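Local coordinates for protein galactose mutarotase related enzyme (PDB 3DCD) that is probably a carbohydrate-binding isomerase of the aldose 1-epimerase (galactose mutarotase) family, although its substrate and precise role are not established, at residues 17-22 with 111-116; 77-82 with 93-98; 166-171 with 188-193. All coordinates share one frame; numbering follows the deposited sequence.

Contact 1. Residues 17-22 with 111-116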
ATOM      1  N   HIS A  17      13.834   5.134   6.491  1.00 17.44           N
ATOM      2  CA  HIS A  17      12.998   4.580   7.537  1.00 17.19           C
ATOM      3  C   HIS A  17      11.717   4.032   6.925  1.00 17.47           C
ATOM      4  O   HIS A  17      10.868   4.791   6.447  1.00 16.51           O
ATOM      5  CB  HIS A  17      12.689   5.611   8.620  1.00 18.12           C
ATOM      6  CG  HIS A  17      12.067   5.003   9.838  1.00 18.23           C
ATOM      7  ND1 HIS A  17      10.716   5.072  10.099  1.00 20.60           N
ATOM      8  CD2 HIS A  17      12.606   4.269  10.836  1.00 18.50           C
ATOM      9  CE1 HIS A  17      10.455   4.413  11.214  1.00 18.17           C
ATOM     10  NE2 HIS A  17      11.582   3.917  11.678  1.00 18.66           N
ATOM     11  N   GLY A  18      11.610   2.703   6.894  1.00 16.52           N
ATOM     12  CA  GLY A  18      10.465   2.043   6.265  1.00 16.41           C
ATOM     13  C   GLY A  18      10.392   2.189   4.753  1.00 16.15           C
ATOM     14  O   GLY A  18       9.357   1.879   4.163  1.00 16.44           O
ATOM     15  N   ALA A  19      11.475   2.662   4.125  1.00 15.92           N
ATOM     16  CA  ALA A  19      11.518   2.893   2.660  1.00 15.07           C
ATOM     17  C   ALA A  19      10.248   3.618   2.213  1.00 14.56           C
ATOM     18  O   ALA A  19       9.594   3.218   1.248  1.00 14.51           O
ATOM     19  CB  ALA A  19      11.720   1.548   1.881  1.00 14.82           C
ATOM     20  N   GLU A  20       9.892   4.680   2.948  1.00 14.30           N
ATOM     21  CA  GLU A  20       8.565   5.294   2.843  1.00 13.73           C
ATOM     22  C   GLU A  20       8.614   6.607   2.085  1.00 13.84           C
ATOM     23  O   GLU A  20       9.409   7.496   2.413  1.00 13.54           O
ATOM     24  CB  GLU A  20       7.975   5.556   4.239  1.00 14.64           C
ATOM     25  CG  GLU A  20       6.587   6.155   4.192  1.00 13.24           C
ATOM     26  CD  GLU A  20       6.106   6.701   5.546  1.00 14.92           C
ATOM     27  OE1 GLU A  20       6.913   7.301   6.310  1.00 16.19           O
ATOM     28  OE2 GLU A  20       4.902   6.551   5.825  1.00 15.29           O
ATOM     29  N   ILE A  21       7.746   6.734   1.082  1.00 13.45           N
ATOM     30  CA  ILE A  21       7.594   8.002   0.356  1.00 13.58           C
ATOM     31  C   ILE A  21       7.145   9.065   1.362  1.00 13.82           C
ATOM     32  O   ILE A  21       6.205   8.829   2.118  1.00 14.24           O
ATOM     33  CB  ILE A  21       6.551   7.873  -0.753  1.00 13.37           C
ATOM     34  CG1 ILE A  21       7.080   6.969  -1.877  1.00 13.55           C
ATOM     35  CG2 ILE A  21       6.150   9.256  -1.304  1.00 14.36           C
ATOM     36  CD1 ILE A  21       5.945   6.588  -2.869  1.00 15.10           C
ATOM     37  N   GLN A  22       7.848  10.199   1.386  1.00 13.78           N
ATOM     38  CA  GLN A  22       7.496  11.342   2.244  1.00 14.49           C
ATOM     39  C   GLN A  22       6.714  12.399   1.486  1.00 14.59           C
ATOM     40  O   GLN A  22       5.895  13.114   2.070  1.00 15.22           O
ATOM     41  CB  GLN A  22       8.767  12.014   2.810  1.00 14.47           C
ATOM     42  CG  GLN A  22       9.693  11.092   3.561  1.00 15.24           C
ATOM     43  CD  GLN A  22       8.990  10.455   4.725  1.00 16.24           C
ATOM     44  OE1 GLN A  22       8.726  11.111   5.721  1.00 15.82           O
ATOM     45  NE2 GLN A  22       8.654   9.187   4.597  1.00 13.59           N
ATOM     46  N   PHE A 111      14.758  -8.150   1.426  1.00 15.17           N
ATOM     47  CA  PHE A 111      13.560  -7.431   0.971  1.00 14.93           C
ATOM     48  C   PHE A 111      13.972  -6.098   0.363  1.00 15.02           C
ATOM     49  O   PHE A 111      14.535  -5.252   1.058  1.00 14.72           O
ATOM     50  CB  PHE A 111      12.604  -7.184   2.145  1.00 14.51           C
ATOM     51  CG  PHE A 111      11.338  -6.418   1.770  1.00 14.63           C
ATOM     52  CD1 PHE A 111      10.684  -6.663   0.566  1.00 14.33           C
ATOM     53  CD2 PHE A 111      10.782  -5.487   2.659  1.00 13.70           C
ATOM     54  CE1 PHE A 111       9.486  -5.957   0.214  1.00 15.15           C
ATOM     55  CE2 PHE A 111       9.600  -4.794   2.344  1.00 12.74           C
ATOM     56  CZ  PHE A 111       8.944  -5.032   1.122  1.00 16.20           C
ATOM     57  N   ARG A 112      13.682  -5.922  -0.923  1.00 15.00           N
ATOM     58  CA  ARG A 112      14.055  -4.710  -1.634  1.00 15.52           C
ATOM     59  C   ARG A 112      12.812  -3.941  -2.069  1.00 15.76           C
ATOM     60  O   ARG A 112      11.875  -4.525  -2.615  1.00 17.11           O
ATOM     61  CB  ARG A 112      14.920  -5.047  -2.855  1.00 15.34           C
ATOM     62  CG  ARG A 112      16.369  -5.385  -2.514  1.00 15.77           C
ATOM     63  CD  ARG A 112      17.124  -5.847  -3.769  1.00 16.03           C
ATOM     64  NE  ARG A 112      18.520  -6.132  -3.469  1.00 17.49           N
ATOM     65  CZ  ARG A 112      18.953  -7.302  -3.001  1.00 17.15           C
ATOM     66  NH1 ARG A 112      18.104  -8.305  -2.795  1.00 16.80           N
ATOM     67  NH2 ARG A 112      20.234  -7.468  -2.745  1.00 16.18           N
ATOM     68  N   VAL A 113      12.812  -2.635  -1.805  1.00 16.01           N
ATOM     69  CA  VAL A 113      11.787  -1.729  -2.293  1.00 15.93           C
ATOM     70  C   VAL A 113      12.470  -0.748  -3.237  1.00 15.87           C
ATOM     71  O   VAL A 113      13.341   0.044  -2.837  1.00 15.80           O
ATOM     72  CB  VAL A 113      11.043  -0.969  -1.137  1.00 15.90           C
ATOM     73  CG1 VAL A 113       9.953  -0.071  -1.709  1.00 16.64           C
ATOM     74  CG2 VAL A 113      10.416  -1.971  -0.164  1.00 15.98           C
ATOM     75  N   ASN A 114      12.098  -0.845  -4.505  1.00 16.44           N
ATOM     76  CA  ASN A 114      12.662   0.002  -5.532  1.00 16.95           C
ATOM     77  C   ASN A 114      11.616   0.994  -5.979  1.00 16.45           C
ATOM     78  O   ASN A 114      10.473   0.624  -6.230  1.00 16.84           O
ATOM     79  CB  ASN A 114      13.111  -0.815  -6.737  1.00 16.84           C
ATOM     80  CG  ASN A 114      13.450   0.069  -7.943  1.00 18.62           C
ATOM     81  OD1 ASN A 114      14.505   0.698  -7.998  1.00 18.78           O
ATOM     82  ND2 ASN A 114      12.554   0.116  -8.898  1.00 17.68           N
ATOM     83  N   TYR A 115      12.028   2.255  -6.074  1.00 16.85           N
ATOM     84  CA  TYR A 115      11.190   3.317  -6.612  1.00 16.14           C
ATOM     85  C   TYR A 115      11.885   3.867  -7.834  1.00 16.56           C
ATOM     86  O   TYR A 115      13.088   4.152  -7.799  1.00 15.38           O
ATOM     87  CB  TYR A 115      11.042   4.452  -5.596  1.00 16.06           C
ATOM     88  CG  TYR A 115      10.285   4.065  -4.358  1.00 15.65           C
ATOM     89  CD1 TYR A 115      10.958   3.741  -3.182  1.00 15.35           C
ATOM     90  CD2 TYR A 115       8.894   4.042  -4.358  1.00 13.75           C
ATOM     91  CE1 TYR A 115      10.252   3.391  -2.037  1.00 16.01           C
ATOM     92  CE2 TYR A 115       8.165   3.695  -3.221  1.00 14.94           C
ATOM     93  CZ  TYR A 115       8.852   3.375  -2.065  1.00 15.39           C
ATOM     94  OH  TYR A 115       8.146   3.029  -0.941  1.00 15.66           O
ATOM     95  N   ASN A 116      11.139   4.028  -8.920  1.00 17.07           N
ATOM     96  CA  ASN A 116      11.717   4.635 -10.095  1.00 18.12           C
ATOM     97  C   ASN A 116      10.718   5.468 -10.883  1.00 18.83           C
ATOM     98  O   ASN A 116       9.512   5.205 -10.847  1.00 18.48           O
ATOM     99  CB  ASN A 116      12.438   3.595 -10.955  1.00 19.01           C
ATOM    100  CG  ASN A 116      11.503   2.713 -11.701  1.00 21.38           C
ATOM    101  OD1 ASN A 116      10.933   3.122 -12.722  1.00 24.97           O
ATOM    102  ND2 ASN A 116      11.331   1.478 -11.218  1.00 21.42           N
TER
HETATM  103  O   HOH W   1       5.993   4.531   0.303  1.00 13.81           O

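Contact 2. Residues 77-82 with 93-98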
ATOM      1  N   ARG A  77       7.713  -1.070   8.189  1.00 16.41           N
ATOM      2  CA  ARG A  77       7.507   0.370   8.310  1.00 17.55           C
ATOM      3  C   ARG A  77       8.251   1.010   9.484  1.00 18.10           C
ATOM      4  O   ARG A  77       8.399   2.231   9.532  1.00 18.29           O
ATOM      5  CB  ARG A  77       6.013   0.696   8.357  1.00 18.27           C
ATOM      6  CG  ARG A  77       5.305   0.325   9.625  1.00 20.11           C
ATOM      7  CD  ARG A  77       3.823   0.577   9.395  1.00 26.03           C
ATOM      8  NE  ARG A  77       3.038   0.452  10.610  1.00 27.92           N
ATOM      9  CZ  ARG A  77       2.754  -0.705  11.186  1.00 30.52           C
ATOM     10  NH1 ARG A  77       3.211  -1.842  10.666  1.00 30.89           N
ATOM     11  NH2 ARG A  77       2.022  -0.721  12.288  1.00 30.50           N
ATOM     12  N   ASN A  78       8.725   0.172  10.406  1.00 17.69           N
ATOM     13  CA  ASN A  78       9.494   0.606  11.572  1.00 18.49           C
ATOM     14  C   ASN A  78      10.974   0.281  11.442  1.00 18.04           C
ATOM     15  O   ASN A  78      11.745   0.522  12.362  1.00 18.75           O
ATOM     16  CB  ASN A  78       8.929  -0.061  12.832  1.00 19.17           C
ATOM     17  CG  ASN A  78       7.518   0.385  13.131  1.00 21.12           C
ATOM     18  OD1 ASN A  78       7.167   1.519  12.866  1.00 22.27           O
ATOM     19  ND2 ASN A  78       6.701  -0.511  13.697  1.00 23.11           N
ATOM     20  N   ALA A  79      11.369  -0.261  10.289  1.00 17.63           N
ATOM     21  CA  ALA A  79      12.748  -0.711  10.069  1.00 17.23           C
ATOM     22  C   ALA A  79      13.519   0.296   9.255  1.00 16.98           C
ATOM     23  O   ALA A  79      12.949   0.981   8.424  1.00 16.75           O
ATOM     24  CB  ALA A  79      12.767  -2.076   9.364  1.00 17.11           C
ATOM     25  N   ASP A  80      14.822   0.374   9.485  1.00 16.95           N
ATOM     26  CA  ASP A  80      15.663   1.245   8.689  1.00 17.22           C
ATOM     27  C   ASP A  80      16.317   0.384   7.620  1.00 17.48           C
ATOM     28  O   ASP A  80      16.956  -0.624   7.942  1.00 17.34           O
ATOM     29  CB  ASP A  80      16.710   1.926   9.570  1.00 17.47           C
ATOM     30  CG  ASP A  80      16.080   2.839  10.587  1.00 18.51           C
ATOM     31  OD1 ASP A  80      15.230   3.665  10.195  1.00 18.39           O
ATOM     32  OD2 ASP A  80      16.402   2.705  11.785  1.00 20.99           O
ATOM     33  N   PHE A  81      16.114   0.782   6.361  1.00 16.68           N
ATOM     34  CA  PHE A  81      16.639   0.090   5.193  1.00 16.82           C
ATOM     35  C   PHE A  81      17.970   0.699   4.795  1.00 16.90           C
ATOM     36  O   PHE A  81      18.215   1.876   5.054  1.00 16.29           O
ATOM     37  CB  PHE A  81      15.691   0.295   4.009  1.00 16.50           C
ATOM     38  CG  PHE A  81      14.413  -0.508   4.073  1.00 15.62           C
ATOM     39  CD1 PHE A  81      13.468  -0.280   5.075  1.00 14.45           C
ATOM     40  CD2 PHE A  81      14.129  -1.445   3.089  1.00 15.57           C
ATOM     41  CE1 PHE A  81      12.282  -1.002   5.126  1.00 15.46           C
ATOM     42  CE2 PHE A  81      12.937  -2.177   3.114  1.00 16.32           C
ATOM     43  CZ  PHE A  81      12.003  -1.952   4.135  1.00 17.45           C
ATOM     44  N   GLU A  82      18.810  -0.101   4.144  1.00 18.09           N
ATOM     45  CA  GLU A  82      20.021   0.388   3.487  1.00 18.95           C
ATOM     46  C   GLU A  82      19.686   0.911   2.091  1.00 18.55           C
ATOM     47  O   GLU A  82      18.770   0.397   1.432  1.00 18.75           O
ATOM     48  CB  GLU A  82      21.070  -0.722   3.365  1.00 20.12           C
ATOM     49  CG  GLU A  82      21.566  -1.337   4.709  1.00 26.36           C
ATOM     50  CD  GLU A  82      22.087  -0.309   5.721  1.00 32.88           C
ATOM     51  OE1 GLU A  82      23.061   0.419   5.418  1.00 35.89           O
ATOM     52  OE2 GLU A  82      21.531  -0.252   6.844  1.00 37.76           O
ATOM     53  N   PHE A  93      15.955   0.453  -1.822  1.00 15.33           N
ATOM     54  CA  PHE A  93      16.184   0.198  -0.412  1.00 15.10           C
ATOM     55  C   PHE A  93      16.219  -1.310  -0.134  1.00 14.87           C
ATOM     56  O   PHE A  93      15.434  -2.083  -0.683  1.00 14.65           O
ATOM     57  CB  PHE A  93      15.078   0.852   0.432  1.00 15.32           C
ATOM     58  CG  PHE A  93      14.999   2.350   0.270  1.00 16.30           C
ATOM     59  CD1 PHE A  93      15.763   3.187   1.071  1.00 16.14           C
ATOM     60  CD2 PHE A  93      14.148   2.913  -0.689  1.00 15.73           C
ATOM     61  CE1 PHE A  93      15.704   4.587   0.917  1.00 16.02           C
ATOM     62  CE2 PHE A  93      14.072   4.292  -0.856  1.00 15.32           C
ATOM     63  CZ  PHE A  93      14.846   5.136  -0.049  1.00 17.49           C
ATOM     64  N   LEU A  94      17.136  -1.701   0.739  1.00 14.74           N
ATOM     65  CA  LEU A  94      17.314  -3.079   1.089  1.00 14.62           C
ATOM     66  C   LEU A  94      17.225  -3.269   2.595  1.00 14.62           C
ATOM     67  O   LEU A  94      17.869  -2.554   3.377  1.00 13.65           O
ATOM     68  CB  LEU A  94      18.674  -3.561   0.588  1.00 14.03           C
ATOM     69  CG  LEU A  94      19.203  -4.928   1.016  1.00 15.50           C
ATOM     70  CD1 LEU A  94      18.318  -6.080   0.592  1.00 14.91           C
ATOM     71  CD2 LEU A  94      20.662  -5.109   0.495  1.00 14.74           C
ATOM     72  N   LEU A  95      16.434  -4.258   2.977  1.00 15.23           N
ATOM     73  CA  LEU A  95      16.348  -4.704   4.363  1.00 15.32           C
ATOM     74  C   LEU A  95      16.595  -6.212   4.428  1.00 15.64           C
ATOM     75  O   LEU A  95      15.968  -6.985   3.695  1.00 15.39           O
ATOM     76  CB  LEU A  95      14.977  -4.364   4.961  1.00 15.60           C
ATOM     77  CG  LEU A  95      14.669  -4.889   6.382  1.00 14.85           C
ATOM     78  CD1 LEU A  95      15.548  -4.183   7.442  1.00 16.67           C
ATOM     79  CD2 LEU A  95      13.176  -4.767   6.715  1.00 15.72           C
ATOM     80  N   LYS A  96      17.518  -6.609   5.305  1.00 16.20           N
ATOM     81  CA  LYS A  96      17.764  -8.011   5.583  1.00 17.05           C
ATOM     82  C   LYS A  96      17.238  -8.340   6.972  1.00 16.86           C
ATOM     83  O   LYS A  96      17.042  -7.449   7.809  1.00 16.31           O
ATOM     84  CB  LYS A  96      19.259  -8.324   5.523  1.00 17.37           C
ATOM     85  CG  LYS A  96      19.886  -8.153   4.141  1.00 18.65           C
ATOM     86  CD  LYS A  96      21.388  -8.349   4.175  1.00 18.73           C
ATOM     87  CE  LYS A  96      21.952  -8.118   2.788  1.00 23.26           C
ATOM     88  NZ  LYS A  96      23.423  -8.288   2.727  1.00 24.00           N
ATOM     89  N   ASP A  97      17.017  -9.627   7.213  1.00 16.70           N
ATOM     90  CA  ASP A  97      16.699 -10.110   8.547  1.00 16.85           C
ATOM     91  C   ASP A  97      17.820  -9.759   9.512  1.00 17.10           C
ATOM     92  O   ASP A  97      18.991  -9.675   9.134  1.00 16.88           O
ATOM     93  CB  ASP A  97      16.448 -11.622   8.541  1.00 16.93           C
ATOM     94  CG  ASP A  97      17.688 -12.425   8.133  1.00 17.46           C
ATOM     95  OD1 ASP A  97      18.372 -12.949   9.027  1.00 19.25           O
ATOM     96  OD2 ASP A  97      17.974 -12.536   6.921  1.00 17.69           O
ATOM     97  N   ASN A  98      17.455  -9.513  10.758  1.00 17.43           N
ATOM     98  CA  ASN A  98      18.443  -9.278  11.806  1.00 18.13           C
ATOM     99  C   ASN A  98      17.978  -9.998  13.060  1.00 18.17           C
ATOM    100  O   ASN A  98      16.927 -10.659  13.040  1.00 17.04           O
ATOM    101  CB  ASN A  98      18.637  -7.768  12.059  1.00 18.66           C
ATOM    102  CG  ASN A  98      17.317  -7.033  12.268  1.00 20.28           C
ATOM    103  OD1 ASN A  98      16.521  -7.409  13.116  1.00 21.36           O
ATOM    104  ND2 ASN A  98      17.075  -5.992  11.475  1.00 23.61           N
TER

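Contact 3. Residues 166-171 with 188-193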
ATOM      1  N   SER A 166     -14.229  -1.866 -15.643  1.00 20.79           N
ATOM      2  CA  SER A 166     -15.438  -1.499 -14.911  1.00 20.89           C
ATOM      3  C   SER A 166     -16.291  -2.737 -14.753  1.00 20.18           C
ATOM      4  O   SER A 166     -17.201  -2.996 -15.561  1.00 20.23           O
ATOM      5  CB  SER A 166     -16.236  -0.429 -15.663  1.00 21.37           C
ATOM      6  OG  SER A 166     -15.559   0.829 -15.625  1.00 24.41           O
ATOM      7  N   VAL A 167     -15.994  -3.505 -13.715  1.00 19.18           N
ATOM      8  CA  VAL A 167     -16.749  -4.714 -13.431  1.00 18.71           C
ATOM      9  C   VAL A 167     -17.041  -4.757 -11.957  1.00 18.58           C
ATOM     10  O   VAL A 167     -16.258  -4.226 -11.152  1.00 18.71           O
ATOM     11  CB  VAL A 167     -16.008  -5.993 -13.857  1.00 18.89           C
ATOM     12  CG1 VAL A 167     -15.823  -6.013 -15.392  1.00 20.17           C
ATOM     13  CG2 VAL A 167     -14.660  -6.142 -13.139  1.00 19.31           C
ATOM     14  N   THR A 168     -18.164  -5.381 -11.601  1.00 18.25           N
ATOM     15  CA  THR A 168     -18.502  -5.606 -10.205  1.00 19.70           C
ATOM     16  C   THR A 168     -17.511  -6.614  -9.616  1.00 18.95           C
ATOM     17  O   THR A 168     -17.167  -7.619 -10.263  1.00 19.52           O
ATOM     18  CB  THR A 168     -19.962  -6.082 -10.090  1.00 19.68           C
ATOM     19  OG1 THR A 168     -20.823  -4.995 -10.470  1.00 22.67           O
ATOM     20  CG2 THR A 168     -20.297  -6.398  -8.664  1.00 25.13           C
ATOM     21  N   ARG A 169     -17.030  -6.330  -8.409  1.00 18.83           N
ATOM     22  CA  ARG A 169     -16.015  -7.132  -7.756  1.00 17.87           C
ATOM     23  C   ARG A 169     -16.455  -7.513  -6.350  1.00 18.24           C
ATOM     24  O   ARG A 169     -17.259  -6.812  -5.724  1.00 17.78           O
ATOM     25  CB  ARG A 169     -14.688  -6.352  -7.668  1.00 18.65           C
ATOM     26  CG  ARG A 169     -13.937  -6.174  -8.992  1.00 17.73           C
ATOM     27  CD  ARG A 169     -12.824  -5.127  -8.804  1.00 17.96           C
ATOM     28  NE  ARG A 169     -12.005  -4.897 -10.004  1.00 17.64           N
ATOM     29  CZ  ARG A 169     -12.274  -4.012 -10.960  1.00 17.93           C
ATOM     30  NH1 ARG A 169     -13.381  -3.272 -10.927  1.00 16.39           N
ATOM     31  NH2 ARG A 169     -11.427  -3.872 -11.977  1.00 18.05           N
ATOM     32  N   VAL A 170     -15.899  -8.603  -5.831  1.00 17.51           N
ATOM     33  CA  VAL A 170     -16.273  -9.066  -4.495  1.00 17.50           C
ATOM     34  C   VAL A 170     -15.591  -8.177  -3.462  1.00 17.54           C
ATOM     35  O   VAL A 170     -14.373  -7.974  -3.533  1.00 17.85           O
ATOM     36  CB  VAL A 170     -15.864 -10.533  -4.268  1.00 17.63           C
ATOM     37  CG1 VAL A 170     -16.217 -10.981  -2.850  1.00 18.04           C
ATOM     38  CG2 VAL A 170     -16.551 -11.443  -5.298  1.00 18.20           C
ATOM     39  N   ARG A 171     -16.377  -7.617  -2.543  1.00 17.08           N
ATOM     40  CA  ARG A 171     -15.817  -6.898  -1.389  1.00 17.70           C
ATOM     41  C   ARG A 171     -15.721  -7.853  -0.213  1.00 17.43           C
ATOM     42  O   ARG A 171     -16.663  -8.617   0.049  1.00 17.72           O
ATOM     43  CB  ARG A 171     -16.721  -5.728  -0.973  1.00 18.43           C
ATOM     44  CG  ARG A 171     -16.162  -4.910   0.208  1.00 19.96           C
ATOM     45  CD  ARG A 171     -17.225  -4.008   0.808  1.00 24.01           C
ATOM     46  NE  ARG A 171     -16.867  -3.590   2.172  1.00 26.95           N
ATOM     47  CZ  ARG A 171     -17.551  -2.685   2.860  1.00 27.95           C
ATOM     48  NH1 ARG A 171     -18.622  -2.115   2.318  1.00 29.57           N
ATOM     49  NH2 ARG A 171     -17.166  -2.343   4.076  1.00 28.82           N
ATOM     50  N   PRO A 188     -20.556  -2.577  -6.173  1.00 18.27           N
ATOM     51  CA  PRO A 188     -20.772  -1.801  -7.407  1.00 17.94           C
ATOM     52  C   PRO A 188     -19.518  -1.062  -7.903  1.00 17.84           C
ATOM     53  O   PRO A 188     -19.543   0.172  -8.087  1.00 17.82           O
ATOM     54  CB  PRO A 188     -21.896  -0.829  -7.026  1.00 17.95           C
ATOM     55  CG  PRO A 188     -21.726  -0.629  -5.520  1.00 19.33           C
ATOM     56  CD  PRO A 188     -21.120  -1.907  -4.980  1.00 18.99           C
ATOM     57  N   THR A 189     -18.451  -1.826  -8.159  1.00 17.22           N
ATOM     58  CA  THR A 189     -17.186  -1.276  -8.614  1.00 16.92           C
ATOM     59  C   THR A 189     -17.164  -1.162 -10.135  1.00 17.84           C
ATOM     60  O   THR A 189     -16.110  -0.919 -10.734  1.00 17.71           O
ATOM     61  CB  THR A 189     -15.989  -2.102  -8.137  1.00 17.04           C
ATOM     62  OG1 THR A 189     -16.164  -3.469  -8.506  1.00 17.18           O
ATOM     63  CG2 THR A 189     -15.838  -2.007  -6.627  1.00 16.57           C
ATOM     64  N   ASP A 190     -18.328  -1.325 -10.759  1.00 17.10           N
ATOM     65  CA  ASP A 190     -18.412  -1.108 -12.207  1.00 18.71           C
ATOM     66  C   ASP A 190     -18.746   0.337 -12.547  1.00 18.43           C
ATOM     67  O   ASP A 190     -18.958   0.668 -13.717  1.00 18.35           O
ATOM     68  CB  ASP A 190     -19.404  -2.073 -12.873  1.00 19.07           C
ATOM     69  CG  ASP A 190     -20.800  -1.966 -12.320  1.00 21.08           C
ATOM     70  OD1 ASP A 190     -20.986  -1.495 -11.179  1.00 22.77           O
ATOM     71  OD2 ASP A 190     -21.725  -2.394 -13.041  1.00 23.44           O
ATOM     72  N   SER A 191     -18.812   1.187 -11.519  1.00 18.72           N
ATOM     73  CA  SER A 191     -18.881   2.634 -11.710  1.00 18.65           C
ATOM     74  C   SER A 191     -18.256   3.332 -10.510  1.00 18.09           C
ATOM     75  O   SER A 191     -17.844   2.671  -9.561  1.00 17.46           O
ATOM     76  CB  SER A 191     -20.313   3.110 -11.981  1.00 19.74           C
ATOM     77  OG  SER A 191     -21.144   3.004 -10.832  1.00 22.63           O
ATOM     78  N   LEU A 192     -18.174   4.661 -10.555  1.00 17.29           N
ATOM     79  CA  LEU A 192     -17.449   5.417  -9.527  1.00 17.57           C
ATOM     80  C   LEU A 192     -18.072   5.261  -8.143  1.00 16.91           C
ATOM     81  O   LEU A 192     -19.288   5.043  -8.002  1.00 15.80           O
ATOM     82  CB  LEU A 192     -17.346   6.908  -9.903  1.00 17.01           C
ATOM     83  CG  LEU A 192     -18.612   7.780  -9.786  1.00 16.73           C
ATOM     84  CD1 LEU A 192     -18.789   8.390  -8.379  1.00 17.36           C
ATOM     85  CD2 LEU A 192     -18.550   8.873 -10.819  1.00 19.94           C
ATOM     86  N   ILE A 193     -17.230   5.376  -7.127  1.00 16.52           N
ATOM     87  CA  ILE A 193     -17.705   5.419  -5.737  1.00 16.49           C
ATOM     88  C   ILE A 193     -17.182   6.717  -5.116  1.00 15.84           C
ATOM     89  O   ILE A 193     -15.978   6.927  -5.075  1.00 15.83           O
ATOM     90  CB  ILE A 193     -17.192   4.184  -4.955  1.00 16.15           C
ATOM     91  CG1 ILE A 193     -17.829   2.902  -5.517  1.00 16.09           C
ATOM     92  CG2 ILE A 193     -17.451   4.330  -3.453  1.00 16.78           C
ATOM     93  CD1 ILE A 193     -17.126   1.621  -5.077  1.00 15.15           C
TER

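Contact 1. Residues 17-22 with 111-116
Ala19 opens a G1 beta bulge in the hairpin between strands 10-15 and 20-26: with Glu20 it faces Ser15, and from there it meets Val113 and Tyr115 of strand 109-118, in the long antiparallel sheet of this galactose mutarotase-like beta fold. The bulge gives Ala19 a positive phi (46°), an uncommon conformation for a residue with a CB. Alanine suits the spot because its side chain is a single methyl, which points toward the sheet and rests on the branched side chain of Val113, CB to CB at 4.0 Å. Tyr115 makes the polar link. Its OH donates a short hydrogen bond of 2.6 Å to Ala19 O, arriving nearly along the C=O axis (165°), and the carbonyl oxygen sits at the ring's edge, near its plane. The same Tyr115 OH accepts from a water at 2.9 Å, and that water in turn accepts from Ile21 N, so one hydroxyl serves the peptide groups on either side of Glu20, the second through the water. A chi1 of -66° sets Tyr115 CG beside the backbone N; from there the CE2 side of the ring meets Ile21 CD1 at 3.7 Å, the two side chains crossing obliquely. A phenylalanine in place of Tyr115 would probably keep the ring against Ile21 but leave the Ala19 carbonyl without its hydroxyl donor and the water without this acceptor. Ile14 of strand 10-15 touches both Tyr115 and Ile21. Glu20 directs its CB away from strand 109-118, and its OE2 accepts from the backbone N of His45 and of Ala46. Gln22 folds back, its NE2 donating to Glu20 O (2.9 Å) from above the carbonyl plane and to Glu20 OE1 (3.1 Å) from above the carboxylate plane.

Contact 2. Residues 77-82 with 93-98
Glu82 and Leu94 form an antiparallel hydrogen-bonded pair, joined by Glu82 N to Leu94 O and Leu94 N to Glu82 O, both 2.7 Å, with N-H...O angles of 154° and 163°. The pair belongs to the beta hairpin of strands 82-87 and 90-96, at one margin of the large antiparallel sheet. Glu82 O, already bonded to Leu94 N, is also approached by Phe93 CA at 3.2 Å, a CA-H...O contact. Glu82 and Leu94 put their CB atoms on the same face of the sheet, but the glutamate chain bends at chi2 and its end leads away, which suits an acidic residue exposed to solvent. Leu94 is partly covered there by the side chain of Arg112 on the next strand.

Beyond the pair, the packing passes to the buried residues Phe81, Phe93 and Leu95. Phe81 meets both of the others: Leu95 CB lies over one face of its ring, a CH-pi contact 3.7 Å from the centroid of the Phe81 ring, displaced toward the rim. The two side chains cross at about a right angle. Leu94 N lies at the ring edge, in plane, and Phe81 CD2 touches Phe93 CB at 3.6 Å, again with the side chains crossing at about a right angle. A flat aromatic fits here because it can present its face to Leu95 while touching Phe93 as well; Phe111 and Val113 of strand 109-118 also pack on it. A chi1 of 174° sets Leu95 CG anti to the backbone N; its two methyls meet the loop before the hairpin. Ala79 offers just its CB, 3.8 Å from Leu95 CD2, while Leu95 CD1 comes within 3.9 Å of Asp80 O.

Contact 3. Residues 166-171 with 188-193
Arg169 reaches across Thr189, and its side chain can be followed atom by atom over the turn that holds this threonine. Arg169 CB lies 3.3 Å from Thr189 OG1; CG and then CD follow past the same oxygen at slightly greater distances. The chain is extended from CG to NE, and the two side chains cross at about a right angle. At the tip, the guanidinium has Val167 CG2 over the centre of one face, 3.8 Å above the plane, while Thr189 O lies at its edge, in plane, 3.6 Å from Arg169 NH1. Arg169 NH2 donates to Pro165 O, just before the first segment. Arginine suits this place because its aliphatic part can pack while its flat head still bonds to backbone oxygen.

Thr189 supplies the hydrogen bond between the segments. Its OG1 stands between backbone N and carbonyl carbon (chi1 53°) and donates to Val167 O at 2.8 Å, in the carbonyl plane and on a lone pair. Thr168 and Asp190 lie side by side, pointing the same way, with Thr168 OG1 3.5 Å from Asp190 CG. Nearby, Ser166 CB touches Asp190 O at 3.5 Å.

Thr189 and Asp190 are the central residues of a type I beta turn from Pro188 to Ser191. This turn leaves strand 185-187, which pairs with strand 169-175 in a small antiparallel sheet, and leads to strand 193-194 at the border of the large one. Met163 of strand 159-164 packs against both Arg169 and Thr189.

Contacts 1 and 2 are neighbours, their centres 10 Å apart, and contact 2 is nested along the chain inside the loop that contact 1 closes. Strands 90-96 and 109-118 lie side by side in one sheet, with a probable hydrogen bond from Phe111 N to Leu95 O (2.8 Å), and the hairpin of contact 1 is tied to the loop of contact 2 by Gly18 N and Ala79 O at 2.7 Å, also probably hydrogen-bonded. Contact 3 follows later in the sequence, on the opposite side of the chain's centre, about 30 Å from contact 1 and 36 Å from contact 2 between centres, near the other border of the same long sheet.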